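Local atomic coordinates of proliferating cell nuclear antigen (Entamoeba histolytica, PDB entry 3P91), a protein that probably raises the processivity of DNA polymerase delta during replication by encircling DNA as a ring of three subunits. Residues A[31-36]-A[73-78]; A[41-46]-A[128-133]; A[156-161]-A[178-183]; A[213-218]-A[251-256]; A[136-141]-A[202-207]. One frame throughout, in Å; residues are numbered along the deposited sequence.

Interaction 1: A[31-36]-A[73-78]; sequences TNFDCS and LGINLT
The edge of the large antiparallel sheet, as it runs within this chain, is set here by strand 71-76, whose Leu73, Gly74 and Ile75 pair with Phe33, Asn32 and Thr31. Thr31 and Ile75 bond both ways, with Ile75 N 2.8 Å from Thr31 O, and Phe33 and Leu73 do the same, with Leu73 N 2.7 Å from Phe33 O. Between these two hydrogen-bonded pairs, Asn32 and Gly74 form a non-hydrogen-bonded pair. Gly74 has no side chain, and Asn32 OD1 settles 3.4 Å from its CA.

Thr31, Phe33, Leu73 and Ile75 project to one face of the sheet. Phe33 CG stands beside its own backbone N (chi1 -75°), and the ring receives Ile75 CD1 over one face, 3.9 Å from the centroid of the Phe33 ring. In PCNA such a sheet carries helices on its inner side, and this face does so: Phe33 also touches Leu24 of helix 14-25, and strand 71-76 runs directly into helix 77-84. Leu77, the first residue of that helix, splits its branches. Its CD2 lies in the plane of the Phe33 ring, 3.9 Å from Phe33 CZ, while Leu77 CD1 meets Thr31 CG2 at 3.7 Å. Asn76 is the N-cap, its OD1 taking a weak bond from Thr78 N and a hydrogen bond from His79 N. Farther along strand 30-36, Cys35 SG lies 3.8 Å from Leu73 CD1.

Interaction 2: A[41-46]-A[128-133]; sequences AVQCMD and ESVEIP
Val130 is pushed against the backbone of Gln43 and Cys44, one branch first. With chi1 at -59°, its CG1 stands beside its own backbone N, which leaves CG2 in the gap between N and the carbonyl carbon. That CG2 comes to 3.7 Å from Cys44 N and equally close to Gln43 O, so the methyl lies on the peptide link between the two residues rather than on a side chain. The other branch, Val130 CG1, faces Met45 CG at 4.3 Å. Both Val130 and Met45 also touch Leu52 of the neighbouring strand 52-57.

Gln43 is the long arm of the contact. At its root, Gln43 CB lies 4.2 Å from Val130 CG2. Its CG is turned beside the backbone N (chi1 -85°), and from there the chain runs out extended. The amide group ends next to the Val130 carbonyl, and the Gln43 and Ile132 side chains cross obliquely, Ile132 CG2 lying 4.1 Å from Gln43 CD. In Ile132 it is CG1 that occupies the position between N and carbonyl carbon, with CG2 beside the backbone N and in touch with Gln43. Cys44 turns its own side chain to the other side of the sheet, where it meets Thr31.

The contact lies at the surface. Farther on, Ile132 and Pro133 lean on Tyr252. The segment 128-133 belongs to the interdomain connecting loop of PCNA, which in relatives borders the groove that receives PIP-box peptides of partner proteins.

Interaction 3: A[156-161]-A[178-183]; sequences SALGDD and GAMCET
A helix end meets the start of a strand that is outermost within its own chain, through glycine backbone, water and a little apolar packing: Leu158 and Gly159 close helix 145-158 against Gly178 and strand 181-188. Gly178 has no side chain, and its CA comes 3.5 Å from Leu158 O in a CA-H...O contact. The same carbonyl has two waters beside it. One gives it a proton at 2.7 Å from Leu158 O and accepts from Met180 N. The other lies 2.6 Å from Thr183 OG1, and it has more acceptors around it, Leu158 O and a weakly bonded Cys181 O among them, than protons to give.

Beside this wet part, Leu158 supplies the apolar contact. Leu158 CB lies 4.0 Å from Thr183 OG1, the two side chains crossing at about a right angle, and Leu158 CD2 meets Met180 CE at 4.2 Å.

A second subunit covers these residues: Lys82 of that chain packs on Leu158, and its His79 on Met180. Glu182 and Thr183 pair with one of its strands in an antiparallel ladder, the sheet continued across the interface that is characteristic of the PCNA trimer.

Interaction 4: A[213-218]-A[251-256]; sequences KQISEF and FYLAPK
The Phe218 ring has Phe251 CD1 over one face, toward the rim, and Leu253 CB at its edge, while the Phe251 ring takes Phe218 CG over a face of its own. This is helix-on-sheet packing in the C-terminal half of the PCNA fold: helix 212-218 lies over strand 247-253, the short segments of the two running nearly antiparallel at 169°, their axes 10.2 Å apart.

Phe218 and Phe251 form an offset stack, centroids 4.3 Å apart and planes at 18°. The two side chains slide past each other in opposite directions, so each ring covers the stem of the other. Phe251 CB sits over the Phe218 face, 3.8 Å from the centroid of the Phe218 ring, and Phe218 CB lies 4.2 Å from the centroid of the Phe251 ring in a matching CH-pi contact. The tightest meeting of the pair is Phe218 CD1 to Phe251 CD1, 3.4 Å.

The stack is buried, with Met240 of strand 238-244 against Phe218 and Phe242 against Phe251. Two residues along the strand, Leu253 takes over the contact. Its CG is anti to the backbone N (chi1 -176°), while its CB stays 4.1 Å from Phe218 CE2 near the plane of that ring. Ile215 starts away from the strand, but its end turns back; it also touches Phe148 and Thr152 of helix 145-158. The branches of Leu253 are then shared between two helix residues, with CD1 near Gln214 CG and CD2 touching both Gln214 CB at 3.7 Å and Ile215 CD1 at 3.5 Å.

Interaction 5: A[136-141]-A[202-207]; sequences QSDAII and HNKDVT
Two torsions shape the meeting of Asp138 with Lys204 and Val206: Asp138 CG stands beside its own backbone N (chi1 -70°), where the carboxylate lies against both partners, and Val206 CG1 takes the place between N and carbonyl carbon (chi1 49°), 3.6 Å from Asp138 CB. Asp138 and Ala139 both face Leu232 in a classic beta bulge where strand 139-144 enters the large sheet. On the other side, Ala139 forms an antiparallel non-hydrogen-bonded pair with His202, at the end of strand 199-202, one of the two outermost strands of that sheet within this chain, just before the chain turns off to strand 206-211 of another sheet.

Asp138 O fastens that turn. It accepts from Asn203 N at 3.3 Å, met nearly along the C=O direction, and from Lys204 N at 3.2 Å, tilted from the carbonyl plane. Two successive N-H groups thus share one oxygen, which ties the backbone of residues 203 and 204 to the bulge residue Asp138.

The side chain of Lys204 crosses Asp138 obliquely. It leaves the backbone extended and bends at chi3 (-59°), which swings CE round while CD rests 3.5 Å from Asp138 OD2. Lys204 NZ is 3.9 Å from Asp138 OD2, a long salt bridge, so much of the touching is done by methylenes. Asp138 OD1 takes a proton from a water at 3.0 Å; the same water also donates to Asp205 O. Val206 is buried, touching Cys167 as well as Leu232. Within the turn, His202 NE2 donates to Asp205 OD2 at 2.6 Å, the carboxylate oxygen lying somewhat out of the imidazole plane.

How the interactions relate
From the N terminus, interaction 1 closes a loop from strand 30-36 to strand 71-76. Interaction 2 starts inside that loop, at strand 39-45, and ends beyond it at 128-133, so the two cross; they also touch, through the neighbouring strands 30-36 and 39-45. Residues 136-141 follow closely and open interaction 5, whose loop to 202-207 encloses interaction 3. Interaction 4 comes last, in series, on the helix that follows strand 206-211; Ser216 touches Ser156 of interaction 3, and interactions 2 and 4 also touch. Interactions 1, 2, 4 and 5 all reach the large sheet spanning both halves, while interaction 3 lies at the subunit interface.

Interaction 1: A[31-36]-A[73-78]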
# COMPACT_ATOMS: atom_id res chain seq x y z
N THR A 31 -0.18 -21.22 20.82
CA THR A 31 0.04 -21.13 22.26
C THR A 31 -1.21 -21.44 23.06
O THR A 31 -2.33 -21.35 22.57
CB THR A 31 0.62 -19.75 22.66
OG1 THR A 31 1.12 -19.81 24.00
CG2 THR A 31 -0.44 -18.66 22.56
N ASN A 32 -1.00 -21.84 24.30
CA ASN A 32 -2.10 -22.10 25.20
C ASN A 32 -2.54 -20.83 25.90
O ASN A 32 -1.72 -20.06 26.40
CB ASN A 32 -1.72 -23.15 26.23
CG ASN A 32 -1.73 -24.54 25.67
OD1 ASN A 32 -2.69 -24.96 25.04
ND2 ASN A 32 -0.65 -25.27 25.89
N PHE A 33 -3.85 -20.62 25.91
CA PHE A 33 -4.43 -19.57 26.71
C PHE A 33 -5.01 -20.22 27.92
O PHE A 33 -5.98 -20.97 27.84
CB PHE A 33 -5.53 -18.86 25.93
CG PHE A 33 -5.00 -17.94 24.88
CD1 PHE A 33 -5.15 -16.58 25.00
CD2 PHE A 33 -4.31 -18.45 23.79
CE1 PHE A 33 -4.65 -15.74 24.04
CE2 PHE A 33 -3.81 -17.61 22.82
CZ PHE A 33 -3.98 -16.25 22.94
N ASP A 34 -4.38 -19.96 29.06
CA ASP A 34 -4.84 -20.50 30.32
C ASP A 34 -5.84 -19.54 30.92
O ASP A 34 -5.49 -18.45 31.37
CB ASP A 34 -3.65 -20.70 31.26
CG ASP A 34 -2.60 -21.62 30.68
OD1 ASP A 34 -1.44 -21.19 30.50
OD2 ASP A 34 -2.93 -22.79 30.38
N CYS A 35 -7.10 -19.93 30.89
CA CYS A 35 -8.15 -19.12 31.48
C CYS A 35 -8.45 -19.60 32.90
O CYS A 35 -8.23 -20.76 33.24
CB CYS A 35 -9.40 -19.16 30.61
SG CYS A 35 -9.05 -18.89 28.86
N SER A 36 -8.92 -18.69 33.73
CA SER A 36 -9.30 -19.04 35.08
C SER A 36 -10.09 -17.85 35.60
O SER A 36 -10.30 -16.89 34.87
CB SER A 36 -8.08 -19.31 35.95
OG SER A 36 -7.41 -18.11 36.31
N LEU A 73 -6.87 -23.18 26.52
CA LEU A 73 -7.25 -23.23 25.11
C LEU A 73 -6.04 -23.21 24.19
O LEU A 73 -5.29 -22.24 24.17
CB LEU A 73 -8.17 -22.06 24.76
CG LEU A 73 -9.33 -21.75 25.71
CD1 LEU A 73 -9.84 -20.37 25.43
CD2 LEU A 73 -10.44 -22.77 25.58
N GLY A 74 -5.86 -24.29 23.43
CA GLY A 74 -4.78 -24.38 22.47
C GLY A 74 -5.10 -23.61 21.21
O GLY A 74 -5.92 -24.03 20.40
N ILE A 75 -4.43 -22.48 21.02
CA ILE A 75 -4.80 -21.54 19.97
C ILE A 75 -3.74 -21.28 18.91
O ILE A 75 -2.62 -20.86 19.22
CB ILE A 75 -5.23 -20.20 20.59
CG1 ILE A 75 -6.65 -20.31 21.14
CG2 ILE A 75 -5.13 -19.09 19.57
CD1 ILE A 75 -7.10 -19.10 21.90
N ASN A 76 -4.10 -21.52 17.65
CA ASN A 76 -3.28 -21.12 16.50
C ASN A 76 -3.52 -19.65 16.22
O ASN A 76 -4.60 -19.27 15.75
CB ASN A 76 -3.60 -21.96 15.27
CG ASN A 76 -2.78 -21.56 14.05
OD1 ASN A 76 -2.68 -20.38 13.71
ND2 ASN A 76 -2.19 -22.55 13.39
N LEU A 77 -2.52 -18.83 16.50
CA LEU A 77 -2.67 -17.38 16.44
C LEU A 77 -2.85 -16.85 15.03
O LEU A 77 -3.45 -15.80 14.82
CB LEU A 77 -1.48 -16.70 17.14
CG LEU A 77 -1.52 -16.94 18.65
CD1 LEU A 77 -0.14 -16.95 19.25
CD2 LEU A 77 -2.41 -15.91 19.34
N THR A 78 -2.34 -17.59 14.05
CA THR A 78 -2.57 -17.23 12.66
C THR A 78 -4.07 -17.30 12.35
O THR A 78 -4.62 -16.42 11.69
CB THR A 78 -1.77 -18.13 11.69
OG1 THR A 78 -0.38 -17.79 11.77
CG2 THR A 78 -2.23 -17.92 10.27

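Interaction 2: A[41-46]-A[128-133]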
# COMPACT_ATOMS: atom_id res chain seq x y z
N ALA A 41 -4.07 -15.93 30.63
CA ALA A 41 -2.64 -15.88 30.78
C ALA A 41 -1.96 -16.67 29.67
O ALA A 41 -2.50 -17.66 29.18
CB ALA A 41 -2.24 -16.44 32.13
N VAL A 42 -0.77 -16.22 29.30
CA VAL A 42 0.07 -16.96 28.38
C VAL A 42 1.53 -16.84 28.81
O VAL A 42 2.07 -15.75 28.92
CB VAL A 42 -0.10 -16.45 26.93
CG1 VAL A 42 0.93 -17.10 26.01
CG2 VAL A 42 -1.51 -16.70 26.45
N GLN A 43 2.15 -17.98 29.09
CA GLN A 43 3.55 -18.03 29.45
C GLN A 43 4.20 -19.15 28.67
O GLN A 43 3.90 -20.32 28.90
CB GLN A 43 3.74 -18.28 30.95
CG GLN A 43 3.69 -17.03 31.79
CD GLN A 43 4.47 -17.16 33.09
OE1 GLN A 43 5.00 -18.22 33.41
NE2 GLN A 43 4.53 -16.06 33.84
N CYS A 44 5.07 -18.77 27.75
CA CYS A 44 5.71 -19.74 26.87
C CYS A 44 6.91 -19.10 26.20
O CYS A 44 7.08 -17.88 26.24
CB CYS A 44 4.72 -20.19 25.81
SG CYS A 44 4.27 -18.85 24.69
N MET A 45 7.74 -19.94 25.59
CA MET A 45 8.89 -19.48 24.83
C MET A 45 8.48 -19.02 23.46
O MET A 45 7.47 -19.48 22.93
CB MET A 45 9.91 -20.60 24.69
CG MET A 45 10.47 -21.08 26.01
SD MET A 45 11.84 -22.21 25.78
CE MET A 45 11.06 -23.50 24.82
N ASP A 46 9.26 -18.12 22.88
CA ASP A 46 9.02 -17.68 21.51
C ASP A 46 9.23 -18.85 20.56
O ASP A 46 9.68 -19.92 20.97
CB ASP A 46 10.00 -16.57 21.15
CG ASP A 46 11.38 -17.09 20.82
OD1 ASP A 46 11.93 -16.66 19.79
OD2 ASP A 46 11.91 -17.92 21.57
N GLU A 128 5.83 -27.67 27.74
CA GLU A 128 6.24 -27.60 29.13
C GLU A 128 5.92 -26.18 29.59
O GLU A 128 6.24 -25.22 28.89
N SER A 129 5.26 -26.07 30.74
CA SER A 129 5.03 -24.76 31.34
C SER A 129 6.38 -24.18 31.72
O SER A 129 7.31 -24.92 32.04
CB SER A 129 4.16 -24.88 32.58
OG SER A 129 4.84 -25.63 33.57
N VAL A 130 6.49 -22.86 31.68
CA VAL A 130 7.77 -22.21 31.92
C VAL A 130 7.68 -21.22 33.07
O VAL A 130 6.59 -20.82 33.48
CB VAL A 130 8.29 -21.50 30.66
CG1 VAL A 130 8.46 -22.50 29.53
CG2 VAL A 130 7.34 -20.40 30.24
N GLU A 131 8.84 -20.84 33.59
CA GLU A 131 8.92 -19.92 34.71
C GLU A 131 9.77 -18.72 34.31
O GLU A 131 10.79 -18.86 33.65
CB GLU A 131 9.55 -20.61 35.92
CG GLU A 131 8.96 -21.96 36.24
CD GLU A 131 7.54 -21.85 36.74
OE1 GLU A 131 6.73 -22.77 36.45
OE2 GLU A 131 7.22 -20.84 37.41
N ILE A 132 9.34 -17.54 34.73
CA ILE A 132 10.09 -16.33 34.47
C ILE A 132 11.41 -16.34 35.25
O ILE A 132 11.52 -16.98 36.29
CB ILE A 132 9.26 -15.06 34.79
CG1 ILE A 132 9.12 -14.85 36.30
CG2 ILE A 132 7.89 -15.14 34.12
CD1 ILE A 132 8.17 -13.74 36.70
N PRO A 133 12.42 -15.66 34.72
CA PRO A 133 13.70 -15.60 35.42
C PRO A 133 13.66 -14.64 36.60
O PRO A 133 12.72 -13.85 36.72
CB PRO A 133 14.66 -15.08 34.34
CG PRO A 133 13.79 -14.31 33.42
CD PRO A 133 12.48 -15.02 33.40

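Interaction 3: A[156-161]-A[178-183]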
# COMPACT_ATOMS: atom_id res chain seq x y z
N SER A 156 16.88 -2.76 11.91
CA SER A 156 16.76 -4.00 11.15
C SER A 156 17.23 -3.82 9.72
O SER A 156 17.84 -4.71 9.13
CB SER A 156 15.31 -4.49 11.14
OG SER A 156 14.80 -4.58 12.46
N ALA A 157 16.94 -2.64 9.16
CA ALA A 157 17.33 -2.32 7.80
C ALA A 157 18.82 -2.04 7.68
O ALA A 157 19.45 -2.39 6.68
CB ALA A 157 16.54 -1.12 7.30
N LEU A 158 19.39 -1.40 8.70
CA LEU A 158 20.76 -0.91 8.63
C LEU A 158 21.75 -1.73 9.45
O LEU A 158 22.96 -1.55 9.33
CB LEU A 158 20.79 0.54 9.12
CG LEU A 158 19.91 1.53 8.37
CD1 LEU A 158 19.76 2.81 9.16
CD2 LEU A 158 20.46 1.80 6.97
N GLY A 159 21.24 -2.62 10.29
CA GLY A 159 22.09 -3.36 11.20
C GLY A 159 22.34 -4.79 10.78
O GLY A 159 21.92 -5.22 9.71
N ASP A 160 23.05 -5.52 11.64
CA ASP A 160 23.29 -6.94 11.45
C ASP A 160 22.38 -7.77 12.36
O ASP A 160 21.16 -7.74 12.22
CB ASP A 160 24.77 -7.30 11.67
CG ASP A 160 25.24 -7.01 13.10
OD1 ASP A 160 24.54 -6.28 13.83
OD2 ASP A 160 26.31 -7.52 13.50
N ASP A 161 22.98 -8.51 13.29
CA ASP A 161 22.25 -9.46 14.11
C ASP A 161 22.06 -8.98 15.54
O ASP A 161 21.22 -9.50 16.27
CB ASP A 161 22.96 -10.82 14.11
N GLY A 178 26.14 -2.59 10.73
CA GLY A 178 25.89 -3.47 9.61
C GLY A 178 27.04 -3.56 8.63
O GLY A 178 28.15 -3.08 8.89
N ALA A 179 26.78 -4.17 7.48
CA ALA A 179 27.81 -4.40 6.47
C ALA A 179 28.27 -3.09 5.84
O ALA A 179 29.42 -2.95 5.46
CB ALA A 179 27.31 -5.35 5.40
N MET A 180 27.35 -2.14 5.73
CA MET A 180 27.68 -0.89 5.07
C MET A 180 27.48 0.32 5.96
O MET A 180 27.63 1.46 5.51
CB MET A 180 26.86 -0.75 3.78
CG MET A 180 25.37 -0.99 3.94
SD MET A 180 24.38 0.49 4.26
CE MET A 180 22.73 -0.22 4.10
N CYS A 181 27.16 0.08 7.23
CA CYS A 181 26.73 1.16 8.08
C CYS A 181 27.02 0.86 9.54
O CYS A 181 26.87 -0.27 9.99
CB CYS A 181 25.24 1.38 7.88
SG CYS A 181 24.60 2.90 8.55
N GLU A 182 27.46 1.88 10.28
CA GLU A 182 27.47 1.81 11.74
C GLU A 182 26.50 2.86 12.23
O GLU A 182 26.60 4.03 11.86
CB GLU A 182 28.88 2.05 12.30
N THR A 183 25.54 2.46 13.05
CA THR A 183 24.47 3.35 13.46
C THR A 183 24.45 3.57 14.96
O THR A 183 24.77 2.67 15.73
CB THR A 183 23.11 2.82 13.02
OG1 THR A 183 23.14 2.55 11.61
CG2 THR A 183 22.02 3.83 13.31
O HOH W 1 24.12 0.26 10.88
O HOH W 2 24.61 -1.98 7.28

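Interaction 4: A[213-218]-A[251-256]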
# COMPACT_ATOMS: atom_id res chain seq x y z
N LYS A 213 16.64 -9.44 15.91
CA LYS A 213 15.40 -10.03 15.40
C LYS A 213 14.32 -10.06 16.47
O LYS A 213 13.16 -9.77 16.20
CB LYS A 213 15.64 -11.44 14.86
N GLN A 214 14.71 -10.40 17.69
CA GLN A 214 13.78 -10.52 18.80
C GLN A 214 13.28 -9.17 19.23
O GLN A 214 12.08 -8.96 19.39
CB GLN A 214 14.48 -11.14 19.99
CG GLN A 214 15.09 -12.47 19.68
CD GLN A 214 14.04 -13.51 19.60
OE1 GLN A 214 13.21 -13.64 20.51
NE2 GLN A 214 14.04 -14.27 18.52
N ILE A 215 14.22 -8.26 19.46
CA ILE A 215 13.90 -6.93 19.93
C ILE A 215 12.91 -6.34 18.96
O ILE A 215 11.83 -5.89 19.34
CB ILE A 215 15.15 -6.05 20.00
CG1 ILE A 215 16.22 -6.69 20.89
CG2 ILE A 215 14.81 -4.65 20.48
CD1 ILE A 215 15.75 -6.95 22.30
N SER A 216 13.28 -6.39 17.68
CA SER A 216 12.48 -5.77 16.63
C SER A 216 11.10 -6.43 16.46
O SER A 216 10.14 -5.75 16.11
CB SER A 216 13.25 -5.76 15.31
OG SER A 216 13.24 -7.04 14.71
N GLU A 217 11.01 -7.74 16.71
CA GLU A 217 9.72 -8.43 16.68
C GLU A 217 8.92 -8.09 17.93
O GLU A 217 7.71 -7.91 17.88
CB GLU A 217 9.90 -9.94 16.55
N PHE A 218 9.61 -7.99 19.06
CA PHE A 218 8.97 -7.64 20.32
C PHE A 218 8.39 -6.25 20.24
O PHE A 218 7.30 -5.99 20.73
CB PHE A 218 9.99 -7.66 21.46
CG PHE A 218 10.51 -9.02 21.81
CD1 PHE A 218 9.90 -10.16 21.31
CD2 PHE A 218 11.60 -9.17 22.65
CE1 PHE A 218 10.38 -11.42 21.63
CE2 PHE A 218 12.09 -10.42 22.97
CZ PHE A 218 11.47 -11.55 22.46
N PHE A 251 8.18 -9.50 27.64
CA PHE A 251 9.12 -10.39 26.99
C PHE A 251 10.39 -10.44 27.80
O PHE A 251 10.80 -9.43 28.38
CB PHE A 251 9.44 -9.89 25.60
CG PHE A 251 8.26 -9.74 24.73
CD1 PHE A 251 7.85 -10.78 23.92
CD2 PHE A 251 7.55 -8.57 24.71
CE1 PHE A 251 6.76 -10.65 23.10
CE2 PHE A 251 6.45 -8.43 23.89
CZ PHE A 251 6.05 -9.48 23.09
N TYR A 252 11.03 -11.61 27.83
CA TYR A 252 12.28 -11.80 28.54
C TYR A 252 13.34 -12.29 27.59
O TYR A 252 13.17 -13.34 26.97
CB TYR A 252 12.10 -12.81 29.66
CG TYR A 252 11.13 -12.39 30.73
CD1 TYR A 252 11.59 -11.89 31.94
CD2 TYR A 252 9.75 -12.47 30.53
CE1 TYR A 252 10.71 -11.50 32.92
CE2 TYR A 252 8.86 -12.07 31.51
CZ TYR A 252 9.36 -11.59 32.71
OH TYR A 252 8.50 -11.19 33.72
N LEU A 253 14.42 -11.53 27.48
CA LEU A 253 15.49 -11.87 26.55
C LEU A 253 16.87 -11.74 27.19
O LEU A 253 17.24 -10.68 27.70
CB LEU A 253 15.39 -11.01 25.29
CG LEU A 253 16.42 -11.36 24.21
CD1 LEU A 253 16.19 -12.75 23.66
CD2 LEU A 253 16.39 -10.32 23.10
N ALA A 254 17.63 -12.82 27.13
CA ALA A 254 18.97 -12.84 27.70
C ALA A 254 19.98 -12.12 26.80
O ALA A 254 19.93 -12.24 25.58
CB ALA A 254 19.40 -14.27 27.95
N PRO A 255 20.90 -11.37 27.40
CA PRO A 255 21.92 -10.68 26.61
C PRO A 255 22.85 -11.66 25.87
O PRO A 255 22.94 -12.83 26.24
CB PRO A 255 22.69 -9.88 27.66
CG PRO A 255 22.40 -10.55 28.94
CD PRO A 255 21.03 -11.09 28.84
N LYS A 256 23.50 -11.18 24.81
CA LYS A 256 24.40 -12.01 24.04
C LYS A 256 25.80 -11.60 24.43
O LYS A 256 25.98 -10.49 24.93
CB LYS A 256 24.17 -11.81 22.54

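Interaction 5: A[136-141]-A[202-207]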
# COMPACT_ATOMS: atom_id res chain seq x y z
N GLN A 136 17.30 -8.45 38.97
CA GLN A 136 17.38 -7.15 39.62
C GLN A 136 18.09 -6.24 38.66
O GLN A 136 19.30 -6.33 38.47
CB GLN A 136 18.11 -7.23 40.96
CG GLN A 136 19.50 -7.75 40.88
CD GLN A 136 20.22 -7.61 42.19
OE1 GLN A 136 19.63 -7.19 43.19
NE2 GLN A 136 21.49 -7.95 42.20
N SER A 137 17.32 -5.37 38.01
CA SER A 137 17.83 -4.59 36.89
C SER A 137 18.66 -3.39 37.34
O SER A 137 18.46 -2.86 38.43
CB SER A 137 16.69 -4.17 35.97
OG SER A 137 15.68 -3.49 36.69
N ASP A 138 19.59 -2.98 36.48
CA ASP A 138 20.47 -1.84 36.74
C ASP A 138 19.80 -0.52 36.35
O ASP A 138 20.08 0.52 36.94
CB ASP A 138 21.78 -1.99 35.96
CG ASP A 138 22.66 -3.10 36.50
OD1 ASP A 138 23.36 -3.75 35.69
OD2 ASP A 138 22.67 -3.31 37.74
N ALA A 139 18.93 -0.57 35.36
CA ALA A 139 18.20 0.61 34.92
C ALA A 139 16.87 0.22 34.29
O ALA A 139 16.76 -0.83 33.65
CB ALA A 139 19.03 1.41 33.94
N ILE A 140 15.87 1.07 34.47
CA ILE A 140 14.55 0.85 33.89
C ILE A 140 14.18 2.02 33.01
O ILE A 140 14.00 3.14 33.48
CB ILE A 140 13.48 0.67 34.98
CG1 ILE A 140 13.77 -0.58 35.81
CG2 ILE A 140 12.12 0.55 34.35
CD1 ILE A 140 12.92 -0.69 37.03
N ILE A 141 14.04 1.75 31.72
CA ILE A 141 13.81 2.80 30.75
C ILE A 141 12.38 2.82 30.26
O ILE A 141 11.82 1.79 29.91
CB ILE A 141 14.72 2.63 29.56
CG1 ILE A 141 16.18 2.66 30.02
CG2 ILE A 141 14.45 3.70 28.54
CD1 ILE A 141 17.14 2.13 29.01
N HIS A 202 17.45 5.10 37.22
CA HIS A 202 18.82 4.61 37.14
C HIS A 202 19.42 4.39 38.51
O HIS A 202 19.21 5.18 39.44
CB HIS A 202 19.66 5.59 36.32
CG HIS A 202 21.12 5.26 36.26
ND1 HIS A 202 21.99 5.58 37.27
CD2 HIS A 202 21.86 4.68 35.29
CE1 HIS A 202 23.21 5.19 36.94
NE2 HIS A 202 23.16 4.65 35.74
N ASN A 203 20.17 3.31 38.64
CA ASN A 203 20.99 3.11 39.81
C ASN A 203 22.38 2.57 39.46
O ASN A 203 23.31 2.72 40.25
CB ASN A 203 20.26 2.22 40.83
CG ASN A 203 19.72 0.96 40.21
OD1 ASN A 203 20.41 0.29 39.45
ND2 ASN A 203 18.46 0.64 40.52
N LYS A 204 22.53 1.99 38.27
CA LYS A 204 23.85 1.55 37.82
C LYS A 204 24.00 1.53 36.30
O LYS A 204 23.18 0.93 35.60
CB LYS A 204 24.19 0.17 38.40
CG LYS A 204 25.53 -0.36 37.96
CD LYS A 204 25.72 -1.80 38.39
CE LYS A 204 25.61 -1.95 39.90
NZ LYS A 204 25.63 -3.38 40.32
N ASP A 205 25.05 2.17 35.79
CA ASP A 205 25.33 2.16 34.36
C ASP A 205 25.34 0.74 33.82
O ASP A 205 25.84 -0.17 34.47
CB ASP A 205 26.66 2.85 34.06
CG ASP A 205 26.58 4.35 34.22
OD1 ASP A 205 27.57 5.03 33.87
OD2 ASP A 205 25.54 4.86 34.70
N VAL A 206 24.81 0.55 32.62
CA VAL A 206 24.66 -0.80 32.12
C VAL A 206 24.59 -0.81 30.60
O VAL A 206 23.97 0.06 29.99
CB VAL A 206 23.42 -1.47 32.74
CG1 VAL A 206 22.22 -0.55 32.64
CG2 VAL A 206 23.15 -2.81 32.10
N THR A 207 25.25 -1.80 30.00
CA THR A 207 25.22 -1.98 28.55
C THR A 207 25.15 -3.47 28.26
O THR A 207 25.76 -4.27 28.97
CB THR A 207 26.49 -1.43 27.87
OG1 THR A 207 26.82 -0.14 28.41
CG2 THR A 207 26.28 -1.32 26.37
O HOH W 3 26.15 -3.24 34.74